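Local coordinates for NUDIX hydrolase (PDB 2B0V), which probably hydrolyses nucleoside di- and triphosphates and thiamine diphosphate with the help of magnesium, as a member of the NudJ subfamily of Nudix hydrolases, at residues K20-E26 / I106-F112; I33-Q37 / M123-V129; I114-R118 / M130-E134. One frame throughout, in Å; residues are numbered along the deposited sequence.

Contact 1: residues K20-E26 / I106-F112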
loop_
_atom_site.group_PDB
_atom_site.type_symbol
_atom_site.label_atom_id
_atom_site.label_comp_id
_atom_site.label_asym_id
_atom_site.label_seq_id
_atom_site.Cartn_x
_atom_site.Cartn_y
_atom_site.Cartn_z
ATOM N N LYS A 20 -6.706 13.810 2.057
ATOM C CA LYS A 20 -6.594 13.052 0.804
ATOM C C LYS A 20 -5.548 11.954 0.904
ATOM O O LYS A 20 -4.579 12.071 1.683
ATOM C CB LYS A 20 -6.233 13.976 -0.343
ATOM C CG LYS A 20 -7.243 15.099 -0.541
ATOM C CD LYS A 20 -7.023 15.746 -1.852
ATOM C CE LYS A 20 -7.964 16.937 -2.072
ATOM N NZ LYS A 20 -7.683 17.951 -1.014
ATOM N N TYR A 21 -5.742 10.888 0.133
ATOM C CA TYR A 21 -4.851 9.724 0.197
ATOM C C TYR A 21 -4.162 9.502 -1.137
ATOM O O TYR A 21 -4.808 9.549 -2.175
ATOM C CB TYR A 21 -5.636 8.464 0.554
ATOM C CG TYR A 21 -6.277 8.525 1.916
ATOM C CD1 TYR A 21 -5.618 8.007 3.024
ATOM C CD2 TYR A 21 -7.539 9.098 2.091
ATOM C CE1 TYR A 21 -6.201 8.056 4.299
ATOM C CE2 TYR A 21 -8.140 9.154 3.358
ATOM C CZ TYR A 21 -7.467 8.637 4.451
ATOM O OH TYR A 21 -8.061 8.695 5.695
ATOM N N LEU A 22 -2.846 9.228 -1.098
ATOM C CA LEU A 22 -2.111 8.883 -2.304
ATOM C C LEU A 22 -2.363 7.414 -2.670
ATOM O O LEU A 22 -1.923 6.493 -1.941
ATOM C CB LEU A 22 -0.588 9.088 -2.097
ATOM C CG LEU A 22 0.296 8.935 -3.337
ATOM C CD1 LEU A 22 -0.092 9.883 -4.488
ATOM C CD2 LEU A 22 1.779 9.120 -2.894
ATOM N N LEU A 23 -3.028 7.207 -3.817
ATOM C CA LEU A 23 -3.406 5.886 -4.290
ATOM C C LEU A 23 -2.923 5.713 -5.687
ATOM O O LEU A 23 -2.573 6.698 -6.368
ATOM C CB LEU A 23 -4.932 5.713 -4.267
ATOM C CG LEU A 23 -5.632 5.825 -2.897
ATOM C CD1 LEU A 23 -7.194 5.750 -3.037
ATOM C CD2 LEU A 23 -5.089 4.787 -1.853
ATOM N N VAL A 24 -2.967 4.482 -6.158
ATOM C CA VAL A 24 -2.605 4.235 -7.545
ATOM C C VAL A 24 -3.786 3.660 -8.302
ATOM O O VAL A 24 -4.564 2.895 -7.736
ATOM C CB VAL A 24 -1.369 3.300 -7.695
ATOM C CG1 VAL A 24 -0.106 3.962 -7.125
ATOM C CG2 VAL A 24 -1.629 1.942 -7.062
ATOM N N GLU A 25 -3.930 4.059 -9.572
ATOM C CA GLU A 25 -4.767 3.319 -10.512
ATOM C C GLU A 25 -3.833 2.394 -11.273
ATOM O O GLU A 25 -2.802 2.818 -11.797
ATOM C CB GLU A 25 -5.511 4.276 -11.451
ATOM C CG GLU A 25 -6.461 5.148 -10.642
ATOM C CD GLU A 25 -7.245 6.156 -11.468
ATOM O OE1 GLU A 25 -6.754 6.585 -12.542
ATOM O OE2 GLU A 25 -8.368 6.482 -11.030
ATOM N N GLU A 26 -4.173 1.111 -11.280
ATOM C CA GLU A 26 -3.266 0.080 -11.781
ATOM C C GLU A 26 -4.050 -0.975 -12.557
ATOM O O GLU A 26 -5.263 -1.124 -12.385
ATOM C CB GLU A 26 -2.512 -0.581 -10.615
ATOM C CG GLU A 26 -3.452 -1.345 -9.653
ATOM C CD GLU A 26 -2.736 -1.770 -8.381
ATOM O OE1 GLU A 26 -1.629 -1.220 -8.105
ATOM O OE2 GLU A 26 -3.298 -2.638 -7.672
ATOM N N ILE A 106 1.177 0.504 -13.560
ATOM C CA ILE A 106 0.670 1.703 -12.894
ATOM C C ILE A 106 0.190 2.685 -13.969
ATOM O O ILE A 106 0.965 3.123 -14.833
ATOM C CB ILE A 106 1.726 2.388 -11.949
ATOM C CG1 ILE A 106 2.223 1.446 -10.832
ATOM C CG2 ILE A 106 1.168 3.653 -11.321
ATOM C CD1 ILE A 106 1.096 0.941 -9.935
ATOM N N VAL A 107 -1.094 3.016 -13.929
ATOM C CA VAL A 107 -1.637 4.035 -14.850
ATOM C C VAL A 107 -1.285 5.443 -14.368
ATOM O O VAL A 107 -0.721 6.268 -15.129
ATOM C CB VAL A 107 -3.159 3.875 -15.008
ATOM C CG1 VAL A 107 -3.693 5.014 -15.914
ATOM C CG2 VAL A 107 -3.521 2.466 -15.573
ATOM N N ARG A 108 -1.562 5.705 -13.100
ATOM C CA ARG A 108 -1.170 6.969 -12.484
ATOM C C ARG A 108 -1.298 6.878 -10.968
ATOM O O ARG A 108 -1.987 6.004 -10.422
ATOM C CB ARG A 108 -1.952 8.163 -13.058
ATOM C CG ARG A 108 -3.434 8.109 -12.873
ATOM C CD ARG A 108 -4.150 9.245 -13.645
ATOM N NE ARG A 108 -4.200 8.991 -15.083
ATOM C CZ ARG A 108 -5.116 8.254 -15.708
ATOM N NH1 ARG A 108 -6.111 7.668 -15.042
ATOM N NH2 ARG A 108 -5.032 8.097 -17.029
ATOM N N ALA A 109 -0.549 7.732 -10.281
ATOM C CA ALA A 109 -0.679 7.829 -8.824
ATOM C C ALA A 109 -1.255 9.207 -8.582
ATOM O O ALA A 109 -0.767 10.180 -9.190
ATOM C CB ALA A 109 0.699 7.678 -8.150
ATOM N N ALA A 110 -2.277 9.315 -7.737
ATOM C CA ALA A 110 -2.917 10.595 -7.505
ATOM C C ALA A 110 -3.509 10.670 -6.111
ATOM O O ALA A 110 -3.557 9.642 -5.405
ATOM C CB ALA A 110 -4.031 10.827 -8.573
ATOM N N TRP A 111 -3.971 11.865 -5.731
ATOM C CA TRP A 111 -4.535 12.063 -4.382
ATOM C C TRP A 111 -6.045 12.045 -4.427
ATOM O O TRP A 111 -6.634 12.802 -5.230
ATOM C CB TRP A 111 -4.076 13.399 -3.811
ATOM C CG TRP A 111 -2.566 13.423 -3.576
ATOM C CD1 TRP A 111 -1.588 13.779 -4.476
ATOM C CD2 TRP A 111 -1.894 13.092 -2.362
ATOM N NE1 TRP A 111 -0.345 13.681 -3.889
ATOM C CE2 TRP A 111 -0.504 13.271 -2.587
ATOM C CE3 TRP A 111 -2.331 12.656 -1.099
ATOM C CZ2 TRP A 111 0.463 12.977 -1.583
ATOM C CZ3 TRP A 111 -1.378 12.403 -0.113
ATOM C CH2 TRP A 111 -0.008 12.591 -0.367
ATOM N N PHE A 112 -6.666 11.204 -3.583
ATOM C CA PHE A 112 -8.133 11.078 -3.607
ATOM C C PHE A 112 -8.741 11.382 -2.236
ATOM O O PHE A 112 -8.240 10.917 -1.215
ATOM C CB PHE A 112 -8.534 9.639 -3.979
ATOM C CG PHE A 112 -8.112 9.206 -5.332
ATOM C CD1 PHE A 112 -9.046 9.196 -6.391
ATOM C CD2 PHE A 112 -6.788 8.752 -5.573
ATOM C CE1 PHE A 112 -8.645 8.728 -7.651
ATOM C CE2 PHE A 112 -6.407 8.296 -6.822
ATOM C CZ PHE A 112 -7.327 8.300 -7.868
#
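Strands 20-26 and 106-112 run antiparallel, their axes 4.3 Å apart at closest and 156° between directions. Paired bonds join Tyr21 to Phe112 (Tyr21 N to Phe112 O 2.8 Å, Phe112 N to Tyr21 O 2.9 Å) and Leu23 to Ala110. The regular pairing ends in a classic beta bulge, where Val107 and Arg108 both face Glu25. Val107 N donates to Glu25 O at 2.7 Å. The bond from Arg108 N to Glu25 O is weak, at 3.4 Å.

Side chains alternate between two faces. On one, Leu22 (chi1 t, chi2 p) lays its CB 3.8 Å from the centroid of the six-membered ring of Trp111, only 7° off the ring normal, a CH-pi contact in which the m rotamer of Trp111 lays the indole over Leu22 of the neighbouring strand. Val24 CG1 meets Ala109 CB at 3.9 Å, and Ile106, with both chi angles m, brings CD1 to 4.1 Å from Val24 CB. On the other face, Phe112 (chi1 m) packs CD2 at 3.8 Å from Leu23 CB. Glu25, m then fully extended at chi2, reaches across to Arg108, whose p chi1 and folded chi3, in the conformer given here, bring NH1 to 2.8 Å from Glu25 OE1 in a salt bridge.

The pair belongs to the mixed sheet of the Nudix fold, in which strand 20-26 also pairs with strands 8-17 and 34-36. Thr60 of helix 48-60 covers Leu22, Val24 and Ala109, while on the other face Ile117 of helix 114-119 packs against Tyr21, Leu23 and Phe112.

Contact 2: residues I33-Q37 / M123-V129. With EDO (1,2-ethanediol), chain D.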
loop_
_atom_site.group_PDB
_atom_site.type_symbol
_atom_site.label_atom_id
_atom_site.label_comp_id
_atom_site.label_asym_id
_atom_site.label_seq_id
_atom_site.Cartn_x
_atom_site.Cartn_y
_atom_site.Cartn_z
ATOM N N ILE A 33 -8.808 -1.292 -15.020
ATOM C CA ILE A 33 -8.205 -0.394 -14.048
ATOM C C ILE A 33 -8.787 -0.592 -12.638
ATOM O O ILE A 33 -10.010 -0.610 -12.432
ATOM C CB ILE A 33 -8.299 1.091 -14.483
ATOM C CG1 ILE A 33 -7.572 1.302 -15.819
ATOM C CG2 ILE A 33 -7.667 2.056 -13.440
ATOM C CD1 ILE A 33 -7.745 2.717 -16.440
ATOM N N LYS A 34 -7.873 -0.702 -11.666
ATOM C CA LYS A 34 -8.245 -0.882 -10.278
ATOM C C LYS A 34 -7.585 0.214 -9.453
ATOM O O LYS A 34 -6.520 0.727 -9.832
ATOM C CB LYS A 34 -7.796 -2.259 -9.751
ATOM C CG LYS A 34 -8.387 -3.475 -10.502
ATOM C CD LYS A 34 -9.921 -3.538 -10.356
ATOM C CE LYS A 34 -10.492 -4.682 -11.179
ATOM N NZ LYS A 34 -11.981 -4.812 -10.988
ATOM N N LEU A 35 -8.224 0.592 -8.363
ATOM C CA LEU A 35 -7.646 1.532 -7.381
ATOM C C LEU A 35 -7.058 0.764 -6.180
ATOM O O LEU A 35 -7.659 -0.194 -5.670
ATOM C CB LEU A 35 -8.770 2.440 -6.881
ATOM C CG LEU A 35 -8.356 3.665 -6.083
ATOM C CD1 LEU A 35 -7.600 4.643 -6.999
ATOM C CD2 LEU A 35 -9.625 4.311 -5.456
ATOM N N ASN A 36 -5.909 1.220 -5.690
ATOM C CA ASN A 36 -5.247 0.502 -4.598
ATOM C C ASN A 36 -4.304 1.444 -3.853
ATOM O O ASN A 36 -3.905 2.486 -4.376
ATOM C CB ASN A 36 -4.444 -0.688 -5.174
ATOM C CG ASN A 36 -4.073 -1.764 -4.129
ATOM O OD1 ASN A 36 -4.492 -1.735 -2.982
ATOM N ND2 ASN A 36 -3.306 -2.760 -4.584
ATOM N N GLN A 37 -3.940 1.111 -2.619
ATOM C CA GLN A 37 -2.763 1.761 -2.022
ATOM C C GLN A 37 -1.506 1.375 -2.825
ATOM O O GLN A 37 -1.504 0.316 -3.469
ATOM C CB GLN A 37 -2.563 1.261 -0.588
ATOM C CG GLN A 37 -3.437 1.908 0.457
ATOM C CD GLN A 37 -4.851 1.287 0.450
ATOM O OE1 GLN A 37 -5.043 0.105 0.087
ATOM N NE2 GLN A 37 -5.819 2.063 0.910
HETATM N N MSE A 123 -14.309 -0.527 -8.193
HETATM C CA MSE A 123 -13.019 -0.733 -8.901
HETATM C C MSE A 123 -11.845 -0.827 -7.907
HETATM O O MSE A 123 -10.691 -0.863 -8.320
HETATM C CB MSE A 123 -12.767 0.323 -9.983
HETATM C CG MSE A 123 -12.615 1.722 -9.460
HETATM SE SE MSE A 123 -12.296 3.020 -10.912
HETATM C CE MSE A 123 -10.396 2.762 -11.019
ATOM N N HIS A 124 -12.127 -0.914 -6.602
ATOM C CA HIS A 124 -11.023 -1.167 -5.661
ATOM C C HIS A 124 -10.421 -2.538 -5.965
ATOM O O HIS A 124 -11.150 -3.516 -6.246
ATOM C CB HIS A 124 -11.497 -1.159 -4.228
ATOM C CG HIS A 124 -11.876 0.185 -3.721
ATOM N ND1 HIS A 124 -12.189 0.402 -2.401
ATOM C CD2 HIS A 124 -11.985 1.383 -4.343
ATOM C CE1 HIS A 124 -12.520 1.668 -2.231
ATOM N NE2 HIS A 124 -12.397 2.288 -3.389
ATOM N N ARG A 125 -9.094 -2.622 -5.853
ATOM C CA ARG A 125 -8.430 -3.889 -6.111
ATOM C C ARG A 125 -8.917 -5.014 -5.173
ATOM O O ARG A 125 -9.157 -6.134 -5.617
ATOM C CB ARG A 125 -6.911 -3.719 -6.057
ATOM C CG ARG A 125 -6.140 -5.017 -6.145
ATOM C CD ARG A 125 -5.402 -5.104 -7.427
ATOM N NE ARG A 125 -4.605 -6.334 -7.607
ATOM C CZ ARG A 125 -3.267 -6.398 -7.591
ATOM N NH1 ARG A 125 -2.525 -5.304 -7.361
ATOM N NH2 ARG A 125 -2.656 -7.573 -7.805
ATOM N N THR A 126 -9.081 -4.702 -3.899
ATOM C CA THR A 126 -9.582 -5.698 -2.913
ATOM C C THR A 126 -10.388 -4.945 -1.865
ATOM O O THR A 126 -10.318 -3.721 -1.812
ATOM C CB THR A 126 -8.418 -6.404 -2.151
ATOM O OG1 THR A 126 -7.796 -5.467 -1.268
ATOM C CG2 THR A 126 -7.351 -7.028 -3.114
ATOM N N PRO A 127 -11.146 -5.674 -1.022
ATOM C CA PRO A 127 -11.833 -5.039 0.090
ATOM C C PRO A 127 -10.899 -4.339 1.087
ATOM O O PRO A 127 -11.360 -3.483 1.880
ATOM C CB PRO A 127 -12.574 -6.216 0.756
ATOM C CG PRO A 127 -12.753 -7.195 -0.337
ATOM C CD PRO A 127 -11.436 -7.125 -1.057
ATOM N N LEU A 128 -9.600 -4.652 1.037
ATOM C CA LEU A 128 -8.638 -4.047 1.958
ATOM C C LEU A 128 -8.325 -2.591 1.668
ATOM O O LEU A 128 -7.835 -1.857 2.555
ATOM C CB LEU A 128 -7.339 -4.856 2.004
ATOM C CG LEU A 128 -7.412 -6.345 2.331
ATOM C CD1 LEU A 128 -5.990 -6.745 2.647
ATOM C CD2 LEU A 128 -8.388 -6.667 3.489
ATOM N N VAL A 129 -8.606 -2.173 0.430
ATOM C CA VAL A 129 -8.330 -0.783 0.055
ATOM C C VAL A 129 -9.137 0.106 0.972
ATOM O O VAL A 129 -8.611 1.069 1.573
ATOM C CB VAL A 129 -8.677 -0.504 -1.419
ATOM C CG1 VAL A 129 -8.410 0.938 -1.742
ATOM C CG2 VAL A 129 -7.802 -1.379 -2.308
HETATM C C1 EDO D . 1.235 -3.652 -6.623
HETATM O O1 EDO D . 0.011 -4.100 -5.958
HETATM C C2 EDO D . 2.360 -4.701 -6.774
HETATM O O2 EDO D . 3.711 -4.146 -6.869
HETATM O O HOH W 1 -12.799 -4.599 -8.213
HETATM O O HOH W 2 -5.745 -4.188 -2.230
#
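An irregular segment closes on a short edge strand through a single beta bridge, Leu35 with His124, before the chain turns into a helix. Both bonds of the bridge involve Leu35: its N donates to Met123 O at 2.9 Å, and its O accepts from Arg125 N at 2.8 Å. Lys34 CA lies 3.1 Å from Met123 O, a CA-H...O contact.

The selenomethionine Met123 curls its CE to 3.7 Å from Ile33 CG2 and 4.5 Å from Leu35 CB. Farther along, Gln37 NE2 donates to Val129 O at 3.0 Å, tying the end of segment 33-37 to the first turn of helix 128-137. Thr126 caps that turn, its OG1 accepting from Leu128 N at 3.0 Å, and a water links Thr126 OG1 (2.6 Å) to Asn36 OD1 (2.9 Å). A second water spans Lys34 NZ (2.9 Å) and His124 O (2.8 Å).

The polar ends are held from outside as well. Arg125 forms a salt bridge with Glu26, which also accepts from Asn36 ND2; Arg86 donates to Asn36 OD1 and Gln37 OE1, and His124 NE2 bonds to Ile117 O. Arg125 NH1 makes a weak 3.1 Å bond to O1 of the ethanediol, itself bonded to Glu59 of helix 48-60, the helix of the Nudix box, whose glutamates bind metal in other Nudix hydrolases. The ethanediol probably came from the crystallisation liquor and identifies no substrate. Backbone pairing thus fixes the register, while a network of charges, amides and water positions Asn36 and Arg125 beside the ethanediol site, consistent with a polar pocket.

Contact 3: residues I114-R118 / M130-E134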
loop_
_atom_site.group_PDB
_atom_site.type_symbol
_atom_site.label_atom_id
_atom_site.label_comp_id
_atom_site.label_asym_id
_atom_site.label_seq_id
_atom_site.Cartn_x
_atom_site.Cartn_y
_atom_site.Cartn_z
ATOM N N ILE A 114 -11.867 11.002 0.654
ATOM C CA ILE A 114 -12.650 9.838 1.069
ATOM C C ILE A 114 -13.903 9.663 0.185
ATOM O O ILE A 114 -14.278 8.532 -0.157
ATOM C CB ILE A 114 -13.021 9.896 2.572
ATOM C CG1 ILE A 114 -13.551 8.538 3.027
ATOM C CG2 ILE A 114 -14.018 11.026 2.876
ATOM C CD1 ILE A 114 -12.561 7.442 2.862
ATOM N N ASP A 115 -14.556 10.771 -0.182
ATOM C CA ASP A 115 -15.767 10.661 -1.004
ATOM C C ASP A 115 -15.463 9.978 -2.335
ATOM O O ASP A 115 -16.226 9.114 -2.784
ATOM C CB ASP A 115 -16.433 12.025 -1.227
ATOM C CG ASP A 115 -17.232 12.465 -0.018
ATOM O OD1 ASP A 115 -17.069 11.844 1.063
ATOM O OD2 ASP A 115 -18.028 13.417 -0.130
ATOM N N GLU A 116 -14.346 10.372 -2.950
ATOM C CA GLU A 116 -13.960 9.827 -4.244
ATOM C C GLU A 116 -13.622 8.345 -4.124
ATOM O O GLU A 116 -13.983 7.522 -4.991
ATOM C CB GLU A 116 -12.762 10.598 -4.820
ATOM C CG GLU A 116 -13.102 12.082 -5.204
ATOM C CD GLU A 116 -11.872 13.043 -5.435
ATOM O OE1 GLU A 116 -10.713 12.851 -4.973
ATOM O OE2 GLU A 116 -12.075 14.078 -6.119
ATOM N N ILE A 117 -12.902 8.008 -3.054
ATOM C CA ILE A 117 -12.525 6.611 -2.828
ATOM C C ILE A 117 -13.781 5.761 -2.641
ATOM O O ILE A 117 -13.944 4.705 -3.278
ATOM C CB ILE A 117 -11.583 6.500 -1.599
ATOM C CG1 ILE A 117 -10.263 7.225 -1.893
ATOM C CG2 ILE A 117 -11.266 5.043 -1.259
ATOM C CD1 ILE A 117 -9.431 7.518 -0.615
ATOM N N ARG A 118 -14.715 6.229 -1.807
ATOM C CA ARG A 118 -15.955 5.470 -1.585
ATOM C C ARG A 118 -16.746 5.292 -2.872
ATOM O O ARG A 118 -17.265 4.209 -3.117
ATOM C CB ARG A 118 -16.835 6.090 -0.492
ATOM C CG ARG A 118 -16.251 6.059 0.884
ATOM C CD ARG A 118 -17.221 6.691 1.895
ATOM N NE ARG A 118 -16.647 6.774 3.237
ATOM C CZ ARG A 118 -16.774 7.812 4.068
ATOM N NH1 ARG A 118 -17.459 8.905 3.727
ATOM N NH2 ARG A 118 -16.199 7.756 5.264
HETATM N N MSE A 130 -10.430 -0.208 1.100
HETATM C CA MSE A 130 -11.268 0.587 1.971
HETATM C C MSE A 130 -10.980 0.295 3.446
HETATM O O MSE A 130 -10.907 1.218 4.277
HETATM C CB MSE A 130 -12.757 0.324 1.631
HETATM C CG MSE A 130 -13.728 1.268 2.271
HETATM SE SE MSE A 130 -13.660 2.991 1.307
HETATM C CE MSE A 130 -12.741 3.874 2.724
ATOM N N GLN A 131 -10.796 -0.979 3.782
ATOM C CA GLN A 131 -10.641 -1.344 5.207
ATOM C C GLN A 131 -9.406 -0.679 5.814
ATOM O O GLN A 131 -9.451 -0.176 6.961
ATOM C CB GLN A 131 -10.563 -2.862 5.409
ATOM C CG GLN A 131 -10.656 -3.270 6.903
ATOM C CD GLN A 131 -11.954 -2.779 7.537
ATOM O OE1 GLN A 131 -11.956 -2.055 8.535
ATOM N NE2 GLN A 131 -13.044 -3.097 6.906
ATOM N N CYS A 132 -8.292 -0.683 5.074
ATOM C CA CYS A 132 -7.016 -0.099 5.561
ATOM C C CYS A 132 -7.199 1.394 5.887
ATOM O O CYS A 132 -6.693 1.928 6.867
ATOM C CB CYS A 132 -5.887 -0.359 4.536
ATOM S SG CYS A 132 -5.417 -2.136 4.366
ATOM N N ILE A 133 -7.962 2.074 5.033
ATOM C CA ILE A 133 -8.251 3.507 5.274
ATOM C C ILE A 133 -9.152 3.712 6.488
ATOM O O ILE A 133 -8.909 4.602 7.296
ATOM C CB ILE A 133 -8.893 4.158 4.008
ATOM C CG1 ILE A 133 -7.827 4.262 2.925
ATOM C CG2 ILE A 133 -9.473 5.547 4.330
ATOM C CD1 ILE A 133 -8.379 4.550 1.504
ATOM N N GLU A 134 -10.181 2.879 6.619
ATOM C CA GLU A 134 -11.087 2.941 7.774
ATOM C C GLU A 134 -10.345 2.775 9.089
ATOM O O GLU A 134 -10.524 3.571 9.997
ATOM C CB GLU A 134 -12.199 1.899 7.635
ATOM C CG GLU A 134 -13.113 2.257 6.433
ATOM C CD GLU A 134 -14.157 1.188 6.133
ATOM O OE1 GLU A 134 -13.939 -0.007 6.444
ATOM O OE2 GLU A 134 -15.192 1.556 5.547
#
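Apolar packing between two antiparallel helices defines this contact, on the side of the sheet where helix 114-119 and helix 128-137 lie next to each other. The short segments are inclined at 153° between their N-to-C directions, and their axes come no closer than 11.7 Å. At such a separation the gap is bridged by side chains, chiefly isoleucines and the selenomethionine, rather than by close backbone approach, and the buried surface is a modest 197 Å². No hydrogen bond crosses it.

Met130, a selenomethionine, supplies much of the filling. Its chi1 is t and its chi2 p, so the side chain bends over toward helix 114-119; CE comes within 3.6 Å of Ile114 CD1, and SE lies 4.1 Å from Ile117 CG2 and 4.0 Å from Arg118 CG. One turn farther along, Ile133 points toward the opposing helix and meets Ile117 CD1 with its own CD1 at 3.8 Å, while its CG2 stands 3.9 Å from Ile114 CD1.

In the alpha/beta/alpha layering of a Nudix domain, these helices belong to the layer across the sheet from helix 48-60. Ile117 rests against Tyr21 and Leu23 of the sheet, Ile133 against Tyr21 and against Gln37 in the loop after strand 34-36. The two helices are joined by a short connection, in which His124 and Gln121 also touch Met130. From the same connection, His124 NE2 is hydrogen-bonded to Ile117 O, and Gln121 NE2 to Arg118 O. Toward solvent, Arg118 lays the aliphatic start of its side chain along the selenium, with its guanidinium NH1 in a long 4.0 Å salt bridge to Asp115 OD1 of its own helix.

Overall arrangement
Contact 1 is sheet pairing, contact 2 fastens the sheet to the chain leading into helix 128-137, and contact 3 packs that helix against helix 114-119. Strands 20-26 and 34-36 are neighbours in one sheet, so contacts 1 and 2 join at Glu26, which meets Lys34 through its backbone and Arg125 through its carboxylate. Ile117 links contact 3 to both others, packing on Tyr21, Leu23 and Phe112 and accepting a bond from His124. Contact 1 is partly buried and mixes backbone bonds with apolar faces and a salt bridge; contact 2 is buried yet strongly polar; contact 3, also buried, is almost wholly apolar and the smallest.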